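Local coordinates for cysteine desulfurase (Thermococcus onnurineus, PDB 5B89), which probably transfers the sulfur of L-cysteine to a sulfur carrier, releasing L-alanine, with pyridoxal 5'-phosphate as its cofactor, at residues Gly161-Leu165 / His191-Leu196; Pro238-Ile244 / Gly293-Leu297; Leu110-Leu115 / Pro140-Leu144. All blocks are in the same frame, centred on the assembly; numbering follows the deposited sequence.

All three contacts lie in the class-V aminotransferase region and follow one another along the chain in the order contact 3, contact 1, contact 2. Contacts 1 and 3 involve helices that pack on strands of the seven-stranded sheet. Contact 2 joins the loop between two strands of that sheet to helix 291-307. The centres of contacts 1 and 2 are 29 Å apart, on opposite sides of the chain's centre. Contact 3 comes closest to the cofactor: the side chain of Leu-110 is about 5 Å from a bound pyridoxal-5'-phosphate. The side chains of His-191 and Ile-244 are each about 9 Å from a bound pyridoxal-5'-phosphate. Contacts 2 and 3, whose nearest atoms are about 11 Å apart, both touch the second subunit.

Contact 1. Residues Gly161-Leu165 / His191-Leu196; sequences GNLDL and HEVEEL
Segment 161-165 starts as a loop. Gly-161 has a left-handed backbone (phi 98°, psi 4°), Asn-162 to Asp-164 are extended, and Leu-165 begins helix 165-172. Asp-164 is the N-cap. In segment 191-196, Glu-192 is the centre of an inverse gamma turn, with a weak hydrogen bond from Val-193 N to His-191 O (2.8 Å). It is also the N-cap of helix 193-203, and Leu-196 N hydrogen-bonds to Glu-192 O at 3.0 Å. The nearest CA atoms are those of Leu-165 and Leu-196, 7.8 Å apart. Leu-163, Leu-165 and Leu-196 are all mt rotamers. Leu-163 CD1 meets Leu-196 CD1, and Leu-165 CD2 meets Leu-196 CD2, both at 3.8 Å. Leu-163 CD1 also lies over one face of the His-191 ring, 3.5 Å from CD2. At the ring edge, His-191 NE2 gives a weak hydrogen bond to Gly-161 O (3.4 Å). A water links Leu-163 O (2.8 Å) to Glu-192 OE2 (2.5 Å), which also forms a salt bridge with Lys-342. The contact joins the N-terminal ends of two beta-alpha-beta crossover helices of the alpha/beta domain. His-191 ND1 hydrogen-bonds to Gln-181 O of strand 177-181, while Val-193 and Leu-196 pack on Phe-207 of strand 206-210.

Contact 2. Residues Pro238-Ile244 / Gly293-Leu297; sequences PMGPTGI and GAIGL
Segment 238-244 is an irregular loop with left-handed backbones at Met-239 (phi 68°, psi 31°) and Gly-243 (phi 79°, psi 13°). It lies against one turn of helix 291-307, in which Leu-297 N hydrogen-bonds to Gly-293 O at 2.8 Å. CA distances are 4.4 Å for Gly-240 to Leu-297 and 5.6 Å for Ile-244 to Gly-293. Glycines make this closeness possible. The Pro-241 ring (C-gamma endo) fills the hollow between Gly-293 and Gly-296: its CG is 3.6 Å from Gly-293 O and its CD 3.5 Å from Gly-296 C. A CB on Gly-296 would clash with Pro-241 CG; one on Gly-293 would crowd Ile-244 CB. Gly-240 has no room for one either, between Leu-297 and Pro-241 CD. Ile-244 (tp) sets CG2 3.6 Å from Gly-293 O and 4.0 Å from Leu-297 CB, and CD1 4.2 Å from Ala-294 CB. Leu-297 (tp) brings CD1 to 3.7 Å from Pro-238 CB. Thr-242 N hydrogen-bonds to Tyr-60 OH and its OG1 to Asn-290 OD1 and Gly-292 N, all of the second subunit. The loop joins strands 229-233 and 245-249 after pocket residue Lys-236, probably the cofactor-binding lysine, as in fold type I PLP enzymes.

Contact 3. Residues Leu110-Leu115 / Pro140-Leu144; sequences LNLVAL and PWQRL
This is a buried helix-helix contact in the cofactor domain, between helices 106-117 and 139-148, which flank strand 126-129 in the chain. The short axes of 110-115 and 140-144 run nearly parallel, with a signed crossing angle of -21° and a closest approach of 9.7 Å. The nearest CA atoms are those of Asn-111 and Pro-140, at 5.7 Å. Both segments are helical throughout, with hydrogen bonds such as Ala-114 N to Leu-110 O (3.1 Å) and Leu-144 N to Pro-140 O (3.1 Å). Ala-114 is the centre of the interface. Its small CB points at the other helix and sits among three side chains: 3.8 Å from Pro-140 CB, 3.7 Å from Trp-141 CZ3 and 4.4 Å from Leu-144 CD2. Trp-141 (chi1 m, chi2 118°) swings its indole toward helix 106-117, and Val-113 CG1 meets the ring edge at CH2, 3.8 Å away. Asp-137 takes the hydrogen bond of Trp-141 NE1. On the other flank, Arg-143 has chi1 and chi2 both t. Its NH2 is 3.2 Å from Asn-111 OD1 and 4.0 Å from Leu-115 CD2. Arg-143 NH1 hydrogen-bonds to Pro-260 O of the second subunit. Asn-111 ND2 hydrogen-bonds to Ser-107 O and to Ile-262 O of the second subunit, so this flank is part of the dimer interface. Ser-107 binds the cofactor. Both helices also pack on the large sheet: Leu-110 and Val-113 rest on strands 206-210 and 229-233, and Trp-141 rests on Leu-177 and Ala-179 of strand 177-181.

Contact 1. Residues Gly161-Leu165 / His191-Leu196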
loop_
_atom_site.group_PDB
_atom_site.type_symbol
_atom_site.label_atom_id
_atom_site.label_comp_id
_atom_site.label_asym_id
_atom_site.label_seq_id
_atom_site.Cartn_x
_atom_site.Cartn_y
_atom_site.Cartn_z
ATOM N N GLY B 161 4.506 -0.673 -32.081
ATOM C CA GLY B 161 5.145 -0.192 -30.880
ATOM C C GLY B 161 6.615 0.171 -31.035
ATOM O O GLY B 161 7.197 0.500 -30.096
ATOM N N ASN B 162 7.176 0.101 -32.220
ATOM C CA ASN B 162 8.573 0.409 -32.388
ATOM C C ASN B 162 8.778 1.921 -32.448
ATOM O O ASN B 162 8.266 2.569 -33.279
ATOM C CB ASN B 162 9.160 -0.196 -33.650
ATOM C CG ASN B 162 8.855 -1.661 -33.833
ATOM O OD1 ASN B 162 8.180 -2.040 -34.768
ATOM N ND2 ASN B 162 9.405 -2.452 -33.032
ATOM N N LEU B 163 9.547 2.425 -31.514
ATOM C CA LEU B 163 9.826 3.811 -31.467
ATOM C C LEU B 163 10.854 4.218 -32.527
ATOM O O LEU B 163 11.728 3.513 -32.845
ATOM C CB LEU B 163 10.412 4.202 -30.100
ATOM C CG LEU B 163 9.515 4.064 -28.890
ATOM C CD1 LEU B 163 10.370 4.102 -27.617
ATOM C CD2 LEU B 163 8.420 5.096 -28.845
ATOM N N ASP B 164 10.737 5.438 -33.018
ATOM C CA ASP B 164 11.694 6.022 -33.956
ATOM C C ASP B 164 12.779 6.694 -33.097
ATOM O O ASP B 164 12.532 7.714 -32.545
ATOM C CB ASP B 164 10.950 7.071 -34.759
ATOM C CG ASP B 164 11.832 7.839 -35.756
ATOM O OD1 ASP B 164 13.027 7.778 -35.654
ATOM O OD2 ASP B 164 11.255 8.491 -36.611
ATOM N N LEU B 165 13.934 6.064 -32.967
ATOM C CA LEU B 165 14.971 6.535 -32.108
ATOM C C LEU B 165 15.595 7.849 -32.552
ATOM O O LEU B 165 16.125 8.545 -31.774
ATOM C CB LEU B 165 15.993 5.462 -31.860
ATOM C CG LEU B 165 15.468 4.310 -30.995
ATOM C CD1 LEU B 165 16.585 3.343 -30.729
ATOM C CD2 LEU B 165 14.822 4.729 -29.692
ATOM N N HIS B 191 10.916 -1.842 -25.394
ATOM C CA HIS B 191 11.633 -0.683 -25.899
ATOM C C HIS B 191 13.123 -0.715 -25.620
ATOM O O HIS B 191 13.578 -1.411 -24.780
ATOM C CB HIS B 191 11.029 0.565 -25.303
ATOM C CG HIS B 191 9.631 0.820 -25.745
ATOM N ND1 HIS B 191 8.588 1.017 -24.876
ATOM C CD2 HIS B 191 9.098 0.868 -26.975
ATOM C CE1 HIS B 191 7.483 1.210 -25.552
ATOM N NE2 HIS B 191 7.772 1.126 -26.827
ATOM N N GLU B 192 13.863 0.057 -26.408
ATOM C CA GLU B 192 15.304 0.165 -26.277
ATOM C C GLU B 192 15.624 1.103 -25.147
ATOM O O GLU B 192 16.154 2.138 -25.333
ATOM C CB GLU B 192 15.911 0.652 -27.595
ATOM C CG GLU B 192 15.447 -0.201 -28.772
ATOM C CD GLU B 192 14.120 0.261 -29.442
ATOM O OE1 GLU B 192 13.280 0.981 -28.873
ATOM O OE2 GLU B 192 13.930 -0.162 -30.587
ATOM N N VAL B 193 15.274 0.669 -23.956
ATOM C CA VAL B 193 15.448 1.505 -22.793
ATOM C C VAL B 193 16.899 1.936 -22.499
ATOM O O VAL B 193 17.109 3.035 -22.079
ATOM C CB VAL B 193 14.758 0.914 -21.557
ATOM C CG1 VAL B 193 14.987 1.792 -20.362
ATOM C CG2 VAL B 193 13.277 0.818 -21.773
ATOM N N GLU B 194 17.833 1.073 -22.735
ATOM C CA GLU B 194 19.197 1.448 -22.494
ATOM C C GLU B 194 19.589 2.605 -23.390
ATOM O O GLU B 194 20.194 3.519 -22.962
ATOM C CB GLU B 194 20.113 0.267 -22.699
ATOM C CG GLU B 194 19.839 -0.895 -21.772
ATOM C CD GLU B 194 20.658 -2.085 -22.175
ATOM O OE1 GLU B 194 20.074 -3.149 -22.334
ATOM O OE2 GLU B 194 21.870 -1.899 -22.391
ATOM N N GLU B 195 19.178 2.542 -24.637
ATOM C CA GLU B 195 19.495 3.608 -25.571
ATOM C C GLU B 195 18.772 4.894 -25.257
ATOM O O GLU B 195 19.355 5.916 -25.334
ATOM C CB GLU B 195 19.219 3.178 -26.995
ATOM C CG GLU B 195 19.706 4.177 -28.033
ATOM C CD GLU B 195 21.216 4.485 -27.956
ATOM O OE1 GLU B 195 22.024 3.614 -27.665
ATOM O OE2 GLU B 195 21.558 5.640 -28.174
ATOM N N LEU B 196 17.504 4.800 -24.889
ATOM C CA LEU B 196 16.742 5.969 -24.516
ATOM C C LEU B 196 17.412 6.598 -23.253
ATOM O O LEU B 196 17.473 7.843 -23.148
ATOM C CB LEU B 196 15.264 5.592 -24.217
ATOM C CG LEU B 196 14.519 5.120 -25.484
ATOM C CD1 LEU B 196 13.225 4.465 -25.069
ATOM C CD2 LEU B 196 14.170 6.331 -26.293
HETATM O O HOH W 1 12.404 0.834 -32.353
#

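Contact 2. Residues Pro238-Ile244 / Gly293-Leu297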
loop_
_atom_site.group_PDB
_atom_site.type_symbol
_atom_site.label_atom_id
_atom_site.label_comp_id
_atom_site.label_asym_id
_atom_site.label_seq_id
_atom_site.Cartn_x
_atom_site.Cartn_y
_atom_site.Cartn_z
ATOM N N PRO B 238 7.512 -10.482 -10.541
ATOM C CA PRO B 238 8.304 -10.982 -9.410
ATOM C C PRO B 238 7.624 -12.106 -8.584
ATOM O O PRO B 238 8.257 -12.576 -7.632
ATOM C CB PRO B 238 8.518 -9.739 -8.499
ATOM C CG PRO B 238 8.498 -8.619 -9.470
ATOM C CD PRO B 238 7.439 -9.004 -10.478
ATOM N N MET B 239 6.353 -12.417 -8.859
ATOM C CA MET B 239 5.638 -13.553 -8.222
ATOM C C MET B 239 5.438 -13.191 -6.711
ATOM O O MET B 239 5.393 -14.122 -5.881
ATOM C CB MET B 239 6.356 -14.929 -8.383
ATOM C CG MET B 239 6.182 -15.316 -9.838
ATOM S SD MET B 239 6.786 -17.050 -10.003
ATOM C CE MET B 239 7.427 -17.147 -11.625
ATOM N N GLY B 240 5.301 -11.946 -6.365
ATOM C CA GLY B 240 5.020 -11.472 -5.031
ATOM C C GLY B 240 3.556 -11.249 -4.835
ATOM O O GLY B 240 2.698 -11.429 -5.642
ATOM N N PRO B 241 3.285 -10.792 -3.594
ATOM C CA PRO B 241 1.902 -10.480 -3.188
ATOM C C PRO B 241 1.364 -9.198 -3.734
ATOM O O PRO B 241 2.166 -8.393 -4.325
ATOM C CB PRO B 241 1.928 -10.410 -1.656
ATOM C CG PRO B 241 3.307 -9.862 -1.426
ATOM C CD PRO B 241 4.238 -10.515 -2.509
ATOM N N THR B 242 0.073 -8.910 -3.595
ATOM C CA THR B 242 -0.478 -7.605 -3.926
ATOM C C THR B 242 -0.096 -6.633 -2.824
ATOM O O THR B 242 0.381 -6.972 -1.744
ATOM C CB THR B 242 -1.995 -7.704 -4.107
ATOM O OG1 THR B 242 -2.590 -8.157 -2.857
ATOM C CG2 THR B 242 -2.356 -8.649 -5.190
ATOM N N GLY B 243 -0.260 -5.356 -3.104
ATOM C CA GLY B 243 -0.032 -4.332 -2.137
ATOM C C GLY B 243 1.387 -3.908 -1.852
ATOM O O GLY B 243 1.675 -3.191 -0.909
ATOM N N ILE B 244 2.309 -4.353 -2.764
ATOM C CA ILE B 244 3.708 -3.928 -2.599
ATOM C C ILE B 244 4.290 -3.531 -3.927
ATOM O O ILE B 244 4.295 -4.281 -4.900
ATOM C CB ILE B 244 4.553 -5.045 -1.906
ATOM C CG1 ILE B 244 5.906 -4.538 -1.476
ATOM C CG2 ILE B 244 4.608 -6.342 -2.665
ATOM C CD1 ILE B 244 5.906 -3.605 -0.289
ATOM N N GLY B 293 4.084 -7.705 3.001
ATOM C CA GLY B 293 4.232 -7.690 1.548
ATOM C C GLY B 293 5.677 -7.534 1.092
ATOM O O GLY B 293 6.053 -8.165 0.120
ATOM N N ALA B 294 6.474 -6.752 1.776
ATOM C CA ALA B 294 7.930 -6.657 1.448
ATOM C C ALA B 294 8.588 -7.984 1.648
ATOM O O ALA B 294 9.404 -8.462 0.825
ATOM C CB ALA B 294 8.574 -5.625 2.304
ATOM N N ILE B 295 8.247 -8.737 2.700
ATOM C CA ILE B 295 8.784 -10.074 2.929
ATOM C C ILE B 295 8.360 -11.009 1.849
ATOM O O ILE B 295 9.144 -11.833 1.352
ATOM C CB ILE B 295 8.378 -10.531 4.363
ATOM C CG1 ILE B 295 9.128 -9.710 5.391
ATOM C CG2 ILE B 295 8.609 -12.068 4.561
ATOM C CD1 ILE B 295 8.555 -9.771 6.849
ATOM N N GLY B 296 7.100 -10.928 1.441
ATOM C CA GLY B 296 6.640 -11.729 0.321
ATOM C C GLY B 296 7.319 -11.440 -1.024
ATOM O O GLY B 296 7.631 -12.384 -1.777
ATOM N N LEU B 297 7.517 -10.157 -1.209
ATOM C CA LEU B 297 8.218 -9.758 -2.464
ATOM C C LEU B 297 9.639 -10.284 -2.446
ATOM O O LEU B 297 10.070 -10.785 -3.490
ATOM C CB LEU B 297 8.162 -8.249 -2.634
ATOM C CG LEU B 297 8.982 -7.671 -3.827
ATOM C CD1 LEU B 297 8.584 -8.319 -5.092
ATOM C CD2 LEU B 297 8.853 -6.176 -3.876
#

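Contact 3. Residues Leu110-Leu115 / Pro140-Leu144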
loop_
_atom_site.group_PDB
_atom_site.type_symbol
_atom_site.label_atom_id
_atom_site.label_comp_id
_atom_site.label_asym_id
_atom_site.label_seq_id
_atom_site.Cartn_x
_atom_site.Cartn_y
_atom_site.Cartn_z
ATOM N N LEU B 110 4.899 5.914 -9.537
ATOM C CA LEU B 110 5.012 6.940 -10.593
ATOM C C LEU B 110 4.335 8.243 -10.209
ATOM O O LEU B 110 4.878 9.307 -10.462
ATOM C CB LEU B 110 4.404 6.416 -11.907
ATOM C CG LEU B 110 5.169 5.247 -12.528
ATOM C CD1 LEU B 110 4.364 4.552 -13.625
ATOM C CD2 LEU B 110 6.558 5.616 -13.066
ATOM N N ASN B 111 3.232 8.160 -9.501
ATOM C CA ASN B 111 2.592 9.382 -8.972
ATOM C C ASN B 111 3.550 10.061 -8.005
ATOM O O ASN B 111 3.636 11.282 -7.994
ATOM C CB ASN B 111 1.291 9.073 -8.240
ATOM C CG ASN B 111 0.112 9.031 -9.195
ATOM O OD1 ASN B 111 -0.605 10.037 -9.416
ATOM N ND2 ASN B 111 -0.161 7.857 -9.765
ATOM N N LEU B 112 4.240 9.298 -7.133
ATOM C CA LEU B 112 5.200 9.907 -6.188
ATOM C C LEU B 112 6.307 10.618 -6.919
ATOM O O LEU B 112 6.762 11.674 -6.429
ATOM C CB LEU B 112 5.751 8.878 -5.211
ATOM C CG LEU B 112 4.747 8.271 -4.248
ATOM C CD1 LEU B 112 5.540 7.248 -3.439
ATOM C CD2 LEU B 112 4.059 9.316 -3.411
ATOM N N VAL B 113 6.779 10.081 -8.012
ATOM C CA VAL B 113 7.810 10.780 -8.792
ATOM C C VAL B 113 7.284 12.126 -9.245
ATOM O O VAL B 113 8.022 13.143 -9.075
ATOM C CB VAL B 113 8.349 9.954 -9.973
ATOM C CG1 VAL B 113 9.389 10.729 -10.842
ATOM C CG2 VAL B 113 8.924 8.636 -9.516
ATOM N N ALA B 114 6.126 12.126 -9.864
ATOM C CA ALA B 114 5.594 13.398 -10.407
ATOM C C ALA B 114 5.331 14.349 -9.224
ATOM O O ALA B 114 5.676 15.607 -9.373
ATOM C CB ALA B 114 4.300 13.140 -11.176
ATOM N N LEU B 115 4.780 13.919 -8.085
ATOM C CA LEU B 115 4.479 14.832 -7.006
ATOM C C LEU B 115 5.783 15.289 -6.425
ATOM O O LEU B 115 5.861 16.520 -6.148
ATOM C CB LEU B 115 3.685 14.091 -5.945
ATOM C CG LEU B 115 2.217 13.772 -6.364
ATOM C CD1 LEU B 115 1.573 12.806 -5.361
ATOM C CD2 LEU B 115 1.352 15.025 -6.451
ATOM N N PRO B 140 -0.156 11.071 -14.509
ATOM C CA PRO B 140 0.567 12.000 -13.670
ATOM C C PRO B 140 1.307 13.073 -14.450
ATOM O O PRO B 140 1.436 14.213 -13.920
ATOM C CB PRO B 140 1.506 11.077 -12.837
ATOM C CG PRO B 140 0.804 9.740 -12.883
ATOM C CD PRO B 140 0.221 9.673 -14.273
ATOM N N TRP B 141 1.823 12.757 -15.620
ATOM C CA TRP B 141 2.576 13.705 -16.412
ATOM C C TRP B 141 1.614 14.685 -17.062
ATOM O O TRP B 141 1.951 15.906 -17.188
ATOM C CB TRP B 141 3.429 13.004 -17.434
ATOM C CG TRP B 141 4.297 11.901 -16.824
ATOM C CD1 TRP B 141 4.195 10.604 -17.162
ATOM C CD2 TRP B 141 5.226 12.028 -15.810
ATOM N NE1 TRP B 141 5.056 9.881 -16.404
ATOM C CE2 TRP B 141 5.655 10.718 -15.522
ATOM C CE3 TRP B 141 5.693 13.092 -15.031
ATOM C CZ2 TRP B 141 6.617 10.451 -14.518
ATOM C CZ3 TRP B 141 6.661 12.805 -14.024
ATOM C CH2 TRP B 141 7.096 11.510 -13.833
ATOM N N GLN B 142 0.453 14.202 -17.488
ATOM C CA GLN B 142 -0.609 15.103 -18.021
ATOM C C GLN B 142 -1.062 16.078 -17.037
ATOM O O GLN B 142 -1.245 17.283 -17.391
ATOM C CB GLN B 142 -1.799 14.278 -18.522
ATOM C CG GLN B 142 -1.529 13.526 -19.784
ATOM C CD GLN B 142 -2.711 12.639 -20.156
ATOM O OE1 GLN B 142 -3.377 12.098 -19.257
ATOM N NE2 GLN B 142 -2.931 12.434 -21.405
ATOM N N ARG B 143 -1.325 15.693 -15.803
ATOM C CA ARG B 143 -1.750 16.570 -14.710
ATOM C C ARG B 143 -0.689 17.584 -14.468
ATOM O O ARG B 143 -0.998 18.801 -14.371
ATOM C CB ARG B 143 -2.154 15.793 -13.412
ATOM C CG ARG B 143 -2.587 16.634 -12.253
ATOM C CD ARG B 143 -2.948 15.724 -11.020
ATOM N NE ARG B 143 -1.848 14.887 -10.586
ATOM C CZ ARG B 143 -1.922 13.925 -9.656
ATOM N NH1 ARG B 143 -3.086 13.709 -9.066
ATOM N NH2 ARG B 143 -0.789 13.201 -9.348
ATOM N N LEU B 144 0.561 17.175 -14.351
ATOM C CA LEU B 144 1.681 18.110 -14.001
ATOM C C LEU B 144 1.770 19.123 -15.133
ATOM O O LEU B 144 1.879 20.374 -14.910
ATOM C CB LEU B 144 2.936 17.309 -13.773
ATOM C CG LEU B 144 4.161 17.970 -13.186
ATOM C CD1 LEU B 144 3.787 18.459 -11.795
ATOM C CD2 LEU B 144 5.281 16.938 -13.107
#